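Local structure of SusD homolog (Bacteroides ovatus, 4F53) at residues Y314-Q319 and S400-D405. The protein probably binds glycans, perhaps mucin O-glycans, at the cell surface as a SusD-family outer-membrane lipoprotein. Residues are numbered along the deposited sequence; the frame is centred on the assembly and turned at random.
Sequences YNSWSQ and SAQTYD
One face of the W317 indole carries the carboxamide of Q402, the two planes only 13° apart, with NE2 3.4 Å from W317 CE2; S400 O lies over the same face toward the rim, and Q402 CG makes a CH-pi contact with the six-membered ring. The Y404 ring has T403 CG2 over the centre of one face and N315 OD1 near its plane at the edge. A bend at chi2 (-53°) brings the Q402 amide against the indole face, where three bonds fix its rotation: OE1 receives W317 N on a lone pair at 2.9 Å, while NE2 gives its hydrogens to S316 OG and S400 O, both nearly in the amide plane. Residues N315 to S318 form a type I beta turn, whose N315 O accepts from S318 N and OG. In this SusD-family protein, of TPR-like fold, the contact joins loops 292-331 and 384-422, about 30 Å from the chain's centre (centre to centre). An alanine at Q402 would remove the stacked amide and its three bonds, and would probably loosen this end of the contact. The N315 carboxamide pairs with the Y404 backbone: OD1 takes Y404 N on a lone pair at 2.8 Å, and ND2 reaches Y404 O almost straight (174°), from above the carbonyl plane. A water bridges S316 N and A401 O.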
ATOM      1  N   TYR A 314      -0.800 -10.184 -24.634  1.00 41.60           N
ATOM      2  CA  TYR A 314      -1.016 -11.264 -23.670  1.00 39.32           C
ATOM      3  C   TYR A 314      -1.199 -12.579 -24.361  1.00 43.98           C
ATOM      4  O   TYR A 314      -1.848 -12.633 -25.415  1.00 41.94           O
ATOM      5  CB  TYR A 314      -2.285 -11.003 -22.855  1.00 38.41           C
ATOM      6  CG  TYR A 314      -2.150  -9.946 -21.791  1.00 38.26           C
ATOM      7  CD1 TYR A 314      -2.394  -8.601 -22.080  1.00 40.98           C
ATOM      8  CD2 TYR A 314      -1.836 -10.286 -20.483  1.00 36.67           C
ATOM      9  CE1 TYR A 314      -2.270  -7.619 -21.096  1.00 40.17           C
ATOM     10  CE2 TYR A 314      -1.714  -9.317 -19.494  1.00 36.50           C
ATOM     11  CZ  TYR A 314      -1.938  -7.988 -19.805  1.00 40.39           C
ATOM     12  OH  TYR A 314      -1.851  -7.047 -18.832  1.00 38.31           O
ATOM     13  N   ASN A 315      -0.713 -13.662 -23.732  1.00 41.99           N
ATOM     14  CA  ASN A 315      -1.028 -15.007 -24.213  1.00 42.69           C
ATOM     15  C   ASN A 315      -2.524 -15.206 -23.909  1.00 45.97           C
ATOM     16  O   ASN A 315      -2.972 -14.736 -22.854  1.00 45.61           O
ATOM     17  CB  ASN A 315      -0.147 -16.035 -23.508  1.00 42.66           C
ATOM     18  CG  ASN A 315       1.220 -16.201 -24.116  1.00 55.03           C
ATOM     19  OD1 ASN A 315       1.407 -16.145 -25.337  1.00 48.57           O
ATOM     20  ND2 ASN A 315       2.195 -16.480 -23.274  1.00 43.35           N
ATOM     21  N   SER A 316      -3.307 -15.798 -24.826  1.00 43.76           N
ATOM     22  CA  SER A 316      -4.770 -15.945 -24.643  1.00 43.51           C
ATOM     23  C   SER A 316      -5.192 -16.755 -23.395  1.00 46.60           C
ATOM     24  O   SER A 316      -6.357 -16.660 -23.006  1.00 46.96           O
ATOM     25  CB  SER A 316      -5.429 -16.554 -25.879  1.00 44.28           C
ATOM     26  OG  SER A 316      -5.005 -17.892 -26.076  1.00 50.97           O
ATOM     27  N   TRP A 317      -4.280 -17.533 -22.782  1.00 41.73           N
ATOM     28  CA  TRP A 317      -4.618 -18.336 -21.599  1.00 40.84           C
ATOM     29  C   TRP A 317      -4.170 -17.693 -20.288  1.00 41.87           C
ATOM     30  O   TRP A 317      -4.281 -18.332 -19.241  1.00 41.20           O
ATOM     31  CB  TRP A 317      -4.040 -19.763 -21.706  1.00 40.38           C
ATOM     32  CG  TRP A 317      -4.532 -20.557 -22.886  1.00 42.26           C
ATOM     33  CD1 TRP A 317      -5.577 -20.254 -23.709  1.00 45.33           C
ATOM     34  CD2 TRP A 317      -3.991 -21.793 -23.364  1.00 43.52           C
ATOM     35  NE1 TRP A 317      -5.682 -21.186 -24.702  1.00 46.31           N
ATOM     36  CE2 TRP A 317      -4.732 -22.158 -24.506  1.00 48.96           C
ATOM     37  CE3 TRP A 317      -2.959 -22.639 -22.925  1.00 45.39           C
ATOM     38  CZ2 TRP A 317      -4.471 -23.335 -25.227  1.00 50.49           C
ATOM     39  CZ3 TRP A 317      -2.685 -23.792 -23.650  1.00 48.94           C
ATOM     40  CH2 TRP A 317      -3.433 -24.131 -24.787  1.00 51.07           C
ATOM     41  N   SER A 318      -3.739 -16.411 -20.331  1.00 37.30           N
ATOM     42  CA  SER A 318      -3.243 -15.624 -19.186  1.00 35.80           C
ATOM     43  C   SER A 318      -4.158 -15.593 -17.959  1.00 38.60           C
ATOM     44  O   SER A 318      -3.647 -15.497 -16.839  1.00 36.68           O
ATOM     45  CB  SER A 318      -2.955 -14.184 -19.602  1.00 37.70           C
ATOM     46  OG  SER A 318      -1.878 -14.177 -20.515  1.00 43.65           O
ATOM     47  N   GLN A 319      -5.487 -15.668 -18.142  1.00 36.31           N
ATOM     48  CA  GLN A 319      -6.399 -15.608 -16.983  1.00 35.30           C
ATOM     49  C   GLN A 319      -6.443 -16.962 -16.235  1.00 36.42           C
ATOM     50  O   GLN A 319      -6.988 -17.026 -15.145  1.00 36.39           O
ATOM     51  CB  GLN A 319      -7.783 -15.096 -17.372  1.00 36.78           C
ATOM     52  CG  GLN A 319      -7.730 -13.668 -17.944  1.00 40.33           C
ATOM     53  CD  GLN A 319      -9.059 -13.143 -18.436  1.00 48.93           C
ATOM     54  OE1 GLN A 319     -10.037 -13.876 -18.592  1.00 48.85           O
ATOM     55  NE2 GLN A 319      -9.136 -11.845 -18.655  1.00 37.07           N
ATOM     56  N   SER A 400       0.074 -24.224 -26.949  1.00 57.19           N
ATOM     57  CA  SER A 400      -0.687 -24.045 -28.185  1.00 59.45           C
ATOM     58  C   SER A 400      -1.266 -22.627 -28.333  1.00 62.47           C
ATOM     59  O   SER A 400      -2.023 -22.168 -27.470  1.00 60.31           O
ATOM     60  CB  SER A 400      -1.807 -25.075 -28.268  1.00 64.07           C
ATOM     61  OG  SER A 400      -2.342 -25.084 -29.577  1.00 77.41           O
ATOM     62  N   ALA A 401      -0.886 -21.941 -29.449  1.00 59.90           N
ATOM     63  CA  ALA A 401      -1.295 -20.577 -29.826  1.00 58.98           C
ATOM     64  C   ALA A 401      -0.811 -19.505 -28.815  1.00 60.09           C
ATOM     65  O   ALA A 401      -1.206 -18.342 -28.939  1.00 59.27           O
ATOM     66  CB  ALA A 401      -2.815 -20.495 -29.987  1.00 59.40           C
ATOM     67  N   GLN A 402       0.049 -19.894 -27.838  1.00 54.57           N
ATOM     68  CA  GLN A 402       0.606 -19.007 -26.814  1.00 52.18           C
ATOM     69  C   GLN A 402       1.954 -18.528 -27.312  1.00 57.90           C
ATOM     70  O   GLN A 402       2.960 -19.203 -27.117  1.00 58.03           O
ATOM     71  CB  GLN A 402       0.696 -19.703 -25.433  1.00 51.52           C
ATOM     72  CG  GLN A 402      -0.586 -20.410 -24.938  1.00 45.58           C
ATOM     73  CD  GLN A 402      -1.810 -19.549 -24.948  1.00 53.55           C
ATOM     74  OE1 GLN A 402      -1.975 -18.663 -24.116  1.00 51.08           O
ATOM     75  NE2 GLN A 402      -2.690 -19.779 -25.906  1.00 43.66           N
ATOM     76  N   THR A 403       1.955 -17.368 -27.991  1.00 55.63           N
ATOM     77  CA  THR A 403       3.092 -16.745 -28.691  1.00 56.43           C
ATOM     78  C   THR A 403       4.201 -16.199 -27.775  1.00 58.99           C
ATOM     79  O   THR A 403       5.378 -16.279 -28.131  1.00 61.37           O
ATOM     80  CB  THR A 403       2.513 -15.611 -29.566  1.00 71.50           C
ATOM     81  OG1 THR A 403       1.771 -16.215 -30.631  1.00 81.78           O
ATOM     82  CG2 THR A 403       3.577 -14.672 -30.153  1.00 72.63           C
ATOM     83  N   TYR A 404       3.833 -15.624 -26.629  1.00 51.94           N
ATOM     84  CA  TYR A 404       4.753 -14.918 -25.761  1.00 49.55           C
ATOM     85  C   TYR A 404       5.364 -15.772 -24.652  1.00 53.56           C
ATOM     86  O   TYR A 404       4.800 -16.779 -24.237  1.00 53.56           O
ATOM     87  CB  TYR A 404       4.038 -13.701 -25.158  1.00 48.11           C
ATOM     88  CG  TYR A 404       3.382 -12.801 -26.189  1.00 49.10           C
ATOM     89  CD1 TYR A 404       4.106 -11.801 -26.834  1.00 52.13           C
ATOM     90  CD2 TYR A 404       2.038 -12.949 -26.520  1.00 49.24           C
ATOM     91  CE1 TYR A 404       3.511 -10.974 -27.792  1.00 52.87           C
ATOM     92  CE2 TYR A 404       1.431 -12.125 -27.471  1.00 50.69           C
ATOM     93  CZ  TYR A 404       2.170 -11.132 -28.098  1.00 56.23           C
ATOM     94  OH  TYR A 404       1.574 -10.302 -29.015  1.00 58.20           O
ATOM     95  N   ASP A 405       6.546 -15.352 -24.195  1.00 50.36           N
ATOM     96  CA  ASP A 405       7.295 -15.963 -23.099  1.00 49.04           C
ATOM     97  C   ASP A 405       7.722 -14.841 -22.145  1.00 51.08           C
ATOM     98  O   ASP A 405       8.664 -14.099 -22.441  1.00 52.42           O
ATOM     99  CB  ASP A 405       8.507 -16.768 -23.619  1.00 51.93           C
ATOM    100  CG  ASP A 405       9.392 -17.332 -22.516  1.00 60.12           C
ATOM    101  OD1 ASP A 405       8.892 -17.504 -21.384  1.00 60.78           O
ATOM    102  OD2 ASP A 405      10.581 -17.625 -22.791  1.00 67.58           O
TER
HETATM  103  O   HOH W   1      -2.216 -16.036 -27.542  1.00 44.72           O